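Local coordinates for cysteine desulfurase (Fervidobacterium islandicum, PDB 6A6E), which catalyses the release of sulfur from L-cysteine as a PLP-dependent SufS-type desulfurase, probably supplying persulfide sulfur to the Suf system for iron-sulfur cluster assembly, at residues A[94-99]-A[279-284]; A[21-25]-A[44-48]. All blocks are in the same frame, centred on the assembly; numbering follows the deposited sequence.

Contact 1. Residues A[94-99]-A[279-284]; sequences SEEIIF and LPYRFE
At the outer edge of the seven-stranded mixed sheet of the aminotransferase class-V fold, edge strand 97-100 is covered by the loop that runs from strand 274-276 to helix 290-306, and Phe-99 and Glu-284 make the polar link between the two. The backbone N of Phe-99 donates to OE2 of Glu-284 at 2.9 Å, with an N-H...O angle of 166°; the hydrogen arrives on the anti side of the carboxylate, 29° out of its plane. An extended chain (chi2 179°) carries that carboxylate across to the strand, alongside the Phe-99 side chain. Two residues of helix 70-90 complete its setting: Arg-83 forms a salt bridge to OE2 and Tyr-79 a hydrogen bond to OE1, so both oxygens of this buried acid are engaged, and the salt bridge in particular would probably favour the ionised form.

Earlier in the loop, the peptide bond before Pro-280 is cis, and the proline turns its ring toward the strand, CB resting 3.4 Å from O of Ile-97. At the other end of the ring, CD of Pro-280 comes within 4.1 Å of CB of Glu-95. Ile-98 meets Phe-283 with both branches: CD1 reaches CD2 of the ring at 3.8 Å, approaching it obliquely, while CG2 lies 3.6 Å from the backbone O of Phe-283. That same carbonyl is tied to the strand through solvent, for one water donates to O of Phe-283 at 2.7 Å and to O of Phe-99 at 2.9 Å.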
# COMPACT_ATOMS: atom_id res chain seq x y z
N SER A 94 -1.48 -13.96 15.96
CA SER A 94 -1.04 -12.63 15.47
C SER A 94 0.25 -12.67 14.64
O SER A 94 0.34 -11.90 13.69
CB SER A 94 -0.90 -11.63 16.62
OG SER A 94 0.20 -11.92 17.47
N GLU A 95 1.18 -13.59 14.91
CA GLU A 95 2.42 -13.66 14.13
C GLU A 95 2.22 -14.29 12.73
O GLU A 95 3.13 -14.30 11.95
CB GLU A 95 3.57 -14.34 14.94
CG GLU A 95 3.64 -15.86 14.81
CD GLU A 95 4.41 -16.55 15.97
OE1 GLU A 95 5.67 -16.67 15.89
OE2 GLU A 95 3.74 -17.06 16.94
N GLU A 96 1.02 -14.82 12.45
CA GLU A 96 0.64 -15.35 11.15
C GLU A 96 -0.07 -14.33 10.23
O GLU A 96 -0.44 -14.67 9.07
CB GLU A 96 -0.28 -16.60 11.37
CG GLU A 96 0.43 -17.68 12.19
CD GLU A 96 -0.43 -18.93 12.44
OE1 GLU A 96 -1.62 -18.79 12.84
OE2 GLU A 96 0.09 -20.02 12.19
N ILE A 97 -0.29 -13.13 10.75
CA ILE A 97 -0.92 -12.06 10.01
C ILE A 97 0.14 -11.04 9.54
O ILE A 97 0.85 -10.42 10.37
CB ILE A 97 -1.92 -11.38 10.89
CG1 ILE A 97 -3.02 -12.38 11.32
CG2 ILE A 97 -2.61 -10.21 10.21
CD1 ILE A 97 -3.78 -13.09 10.18
N ILE A 98 0.24 -10.90 8.22
CA ILE A 98 1.08 -9.93 7.59
C ILE A 98 0.25 -8.90 6.87
O ILE A 98 -0.63 -9.26 6.12
CB ILE A 98 1.98 -10.64 6.60
CG1 ILE A 98 2.76 -11.71 7.42
CG2 ILE A 98 2.90 -9.67 5.92
CD1 ILE A 98 3.21 -12.80 6.52
N PHE A 99 0.49 -7.62 7.17
CA PHE A 99 -0.19 -6.52 6.45
C PHE A 99 0.52 -6.27 5.11
O PHE A 99 1.77 -6.30 5.01
CB PHE A 99 -0.32 -5.24 7.29
CG PHE A 99 -1.30 -5.33 8.40
CD1 PHE A 99 -2.64 -5.52 8.14
CD2 PHE A 99 -0.89 -5.18 9.72
CE1 PHE A 99 -3.56 -5.54 9.15
CE2 PHE A 99 -1.79 -5.26 10.75
CZ PHE A 99 -3.14 -5.44 10.47
N LEU A 279 8.92 -13.24 13.02
CA LEU A 279 7.55 -13.12 12.47
C LEU A 279 6.78 -12.20 13.36
O LEU A 279 6.98 -12.22 14.55
CB LEU A 279 6.80 -14.46 12.46
CG LEU A 279 7.36 -15.60 11.60
CD1 LEU A 279 6.40 -16.78 11.53
CD2 LEU A 279 7.67 -15.16 10.21
N PRO A 280 5.86 -11.38 12.84
CA PRO A 280 5.50 -11.21 11.42
C PRO A 280 6.34 -10.17 10.67
O PRO A 280 6.21 -9.98 9.45
CB PRO A 280 4.08 -10.64 11.53
CG PRO A 280 4.07 -9.85 12.81
CD PRO A 280 4.97 -10.63 13.74
N TYR A 281 7.21 -9.52 11.42
CA TYR A 281 7.94 -8.31 10.99
C TYR A 281 8.89 -8.60 9.85
O TYR A 281 9.19 -7.73 9.01
CB TYR A 281 8.71 -7.72 12.18
CG TYR A 281 7.89 -7.54 13.45
CD1 TYR A 281 6.74 -6.73 13.48
CD2 TYR A 281 8.25 -8.20 14.63
CE1 TYR A 281 5.99 -6.62 14.62
CE2 TYR A 281 7.50 -8.07 15.79
CZ TYR A 281 6.39 -7.27 15.77
OH TYR A 281 5.68 -7.15 16.92
N ARG A 282 9.37 -9.84 9.81
CA ARG A 282 10.11 -10.34 8.65
C ARG A 282 9.52 -10.03 7.28
O ARG A 282 10.28 -9.90 6.28
CB ARG A 282 10.27 -11.85 8.79
CG ARG A 282 10.98 -12.53 7.66
CD ARG A 282 11.12 -14.04 7.93
NE ARG A 282 11.90 -14.16 9.13
CZ ARG A 282 12.10 -15.28 9.82
NH1 ARG A 282 11.57 -16.45 9.43
NH2 ARG A 282 12.84 -15.18 10.91
N PHE A 283 8.18 -9.98 7.20
CA PHE A 283 7.50 -9.82 5.93
C PHE A 283 6.83 -8.46 5.74
O PHE A 283 6.05 -8.30 4.80
CB PHE A 283 6.48 -10.95 5.74
CG PHE A 283 7.11 -12.31 5.76
CD1 PHE A 283 7.93 -12.68 4.75
CD2 PHE A 283 6.97 -13.14 6.84
CE1 PHE A 283 8.56 -13.89 4.75
CE2 PHE A 283 7.59 -14.38 6.87
CZ PHE A 283 8.40 -14.76 5.81
N GLU A 284 7.20 -7.51 6.60
CA GLU A 284 6.82 -6.08 6.49
C GLU A 284 8.02 -5.15 6.29
O GLU A 284 8.68 -4.81 7.21
CB GLU A 284 5.99 -5.66 7.72
CG GLU A 284 4.62 -6.40 7.71
CD GLU A 284 3.67 -6.12 8.89
OE1 GLU A 284 3.92 -5.20 9.73
OE2 GLU A 284 2.60 -6.78 8.91
O HOH W 1 4.16 -6.83 3.49

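Contact 2. Residues A[21-25]-A[44-48]; sequences DFPAL and LKCKS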
# COMPACT_ATOMS: atom_id res chain seq x y z
N ASP A 21 -25.25 4.64 8.88
CA ASP A 21 -23.78 4.66 9.01
C ASP A 21 -23.08 4.97 7.66
O ASP A 21 -21.90 5.30 7.68
CB ASP A 21 -23.28 3.30 9.51
CG ASP A 21 -23.59 3.05 10.97
OD1 ASP A 21 -23.53 4.03 11.70
OD2 ASP A 21 -23.80 1.88 11.37
N PHE A 22 -23.80 4.87 6.52
CA PHE A 22 -23.19 5.03 5.17
C PHE A 22 -23.67 6.26 4.43
O PHE A 22 -24.65 6.19 3.71
CB PHE A 22 -23.43 3.79 4.37
CG PHE A 22 -22.83 2.60 5.00
CD1 PHE A 22 -23.53 1.89 5.96
CD2 PHE A 22 -21.49 2.25 4.75
CE1 PHE A 22 -22.97 0.82 6.64
CE2 PHE A 22 -20.93 1.14 5.41
CZ PHE A 22 -21.66 0.44 6.38
N PRO A 23 -22.98 7.37 4.60
CA PRO A 23 -23.48 8.59 4.06
C PRO A 23 -23.67 8.57 2.55
O PRO A 23 -24.51 9.32 2.08
CB PRO A 23 -22.43 9.62 4.44
CG PRO A 23 -21.74 9.03 5.63
CD PRO A 23 -21.72 7.57 5.35
N ALA A 24 -22.91 7.77 1.80
CA ALA A 24 -23.09 7.78 0.36
C ALA A 24 -24.54 7.43 -0.03
O ALA A 24 -24.98 7.80 -1.08
CB ALA A 24 -22.14 6.81 -0.33
N LEU A 25 -25.24 6.68 0.82
CA LEU A 25 -26.59 6.27 0.51
C LEU A 25 -27.57 7.48 0.35
O LEU A 25 -28.57 7.33 -0.32
CB LEU A 25 -27.10 5.25 1.55
CG LEU A 25 -26.33 3.95 1.60
CD1 LEU A 25 -26.90 3.04 2.67
CD2 LEU A 25 -26.34 3.35 0.21
N LEU A 44 -18.73 0.59 0.28
CA LEU A 44 -18.93 1.95 0.79
C LEU A 44 -18.41 1.99 2.22
O LEU A 44 -18.28 0.94 2.88
CB LEU A 44 -20.42 2.29 0.77
CG LEU A 44 -21.17 2.27 -0.55
CD1 LEU A 44 -22.62 2.63 -0.26
CD2 LEU A 44 -20.59 3.17 -1.63
N LYS A 45 -18.09 3.19 2.70
CA LYS A 45 -17.43 3.37 4.00
C LYS A 45 -18.36 3.88 5.09
O LYS A 45 -19.26 4.69 4.88
CB LYS A 45 -16.25 4.34 3.87
CG LYS A 45 -15.29 4.06 2.71
CD LYS A 45 -14.89 2.59 2.58
CE LYS A 45 -13.98 2.33 1.40
NZ LYS A 45 -13.97 0.86 1.14
N CYS A 46 -18.09 3.36 6.28
CA CYS A 46 -18.83 3.63 7.48
C CYS A 46 -18.32 4.90 8.13
O CYS A 46 -17.12 5.05 8.36
CB CYS A 46 -18.65 2.44 8.42
SG CYS A 46 -19.33 2.79 10.04
N LYS A 47 -19.22 5.84 8.42
CA LYS A 47 -18.80 7.12 8.96
C LYS A 47 -18.07 7.00 10.30
O LYS A 47 -17.04 7.62 10.48
CB LYS A 47 -19.99 8.00 9.15
CG LYS A 47 -19.66 9.42 9.53
CD LYS A 47 -20.90 10.29 9.29
CE LYS A 47 -21.28 11.04 10.53
NZ LYS A 47 -20.34 12.17 10.70
N SER A 48 -18.54 6.14 11.19
CA SER A 48 -17.91 6.06 12.51
C SER A 48 -16.51 5.46 12.39
O SER A 48 -15.62 5.89 13.11
CB SER A 48 -18.79 5.30 13.52
OG SER A 48 -18.88 3.90 13.25
O HOH W 2 -21.49 5.75 11.42
O HOH W 3 -21.73 3.44 13.75
O HOH W 4 -20.69 5.88 2.63
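Phe-22 lays its ring against the extended residues 44-46 that lead into helix 47-59, meeting all three. O of Leu-44 sits at the ring edge, near its plane, 3.7 Å from CE2, whereas O of Lys-45 approaches CD2 obliquely at 3.3 Å. Cys-46, the N-cap residue of the helix, brings CB to 4.0 Å from CE2, and its sulfur makes an oblique sulfur-aromatic contact, SG lying 5.4 Å from the ring centroid of Phe-22. With SG anti to the backbone N (chi1 172°), the thiol also reaches CB of Asp-21. Leu-44 points into the 3-10 turn and divides its methyls, CD1 touching CD2 of Leu-25 at 3.8 Å and CD2 facing CB of Ala-24. Pro-23 and the side chain of Lys-47 cross at about a right angle, CG of Pro-23 against CD of Lys-47.

The backbone is joined where N of Lys-47 donates to O of Asp-21 at 2.8 Å, nearly straight at 170°. Two waters link OD1 of Asp-21 to N and OG of Ser-48, while OD2 is hydrogen-bonded to OH of Tyr-302.

The contact thus seats the turn after helix 12-20 on the start of helix 47-59, with Tyr-302 of helix 290-306 beside Phe-22 and Cys-46, and Tyr-59 of the second subunit packed on Pro-23.

Overall arrangement
Two ways of fixing a loop are represented here, with contact centres 30 Å apart and nearest atoms about 15 Å apart. Both contacts are largely buried, but contact 1 lies at the edge of the large sheet within one subunit, with the side chain of Glu-284 about 10 Å from a bound PLP, whereas contact 2 lies near the N-terminus, reaches solvent through Lys-47 and is touched by the second subunit. Helix 290-306 relates them: the loop of contact 1 leads into it, and its Tyr-302 borders contact 2. Contact 1 crosses with a side-chain carboxylate bound to a strand N-H; in contact 2 a loop carbonyl takes the N-H at a helix start, and a cysteine sulfur meets an aromatic ring.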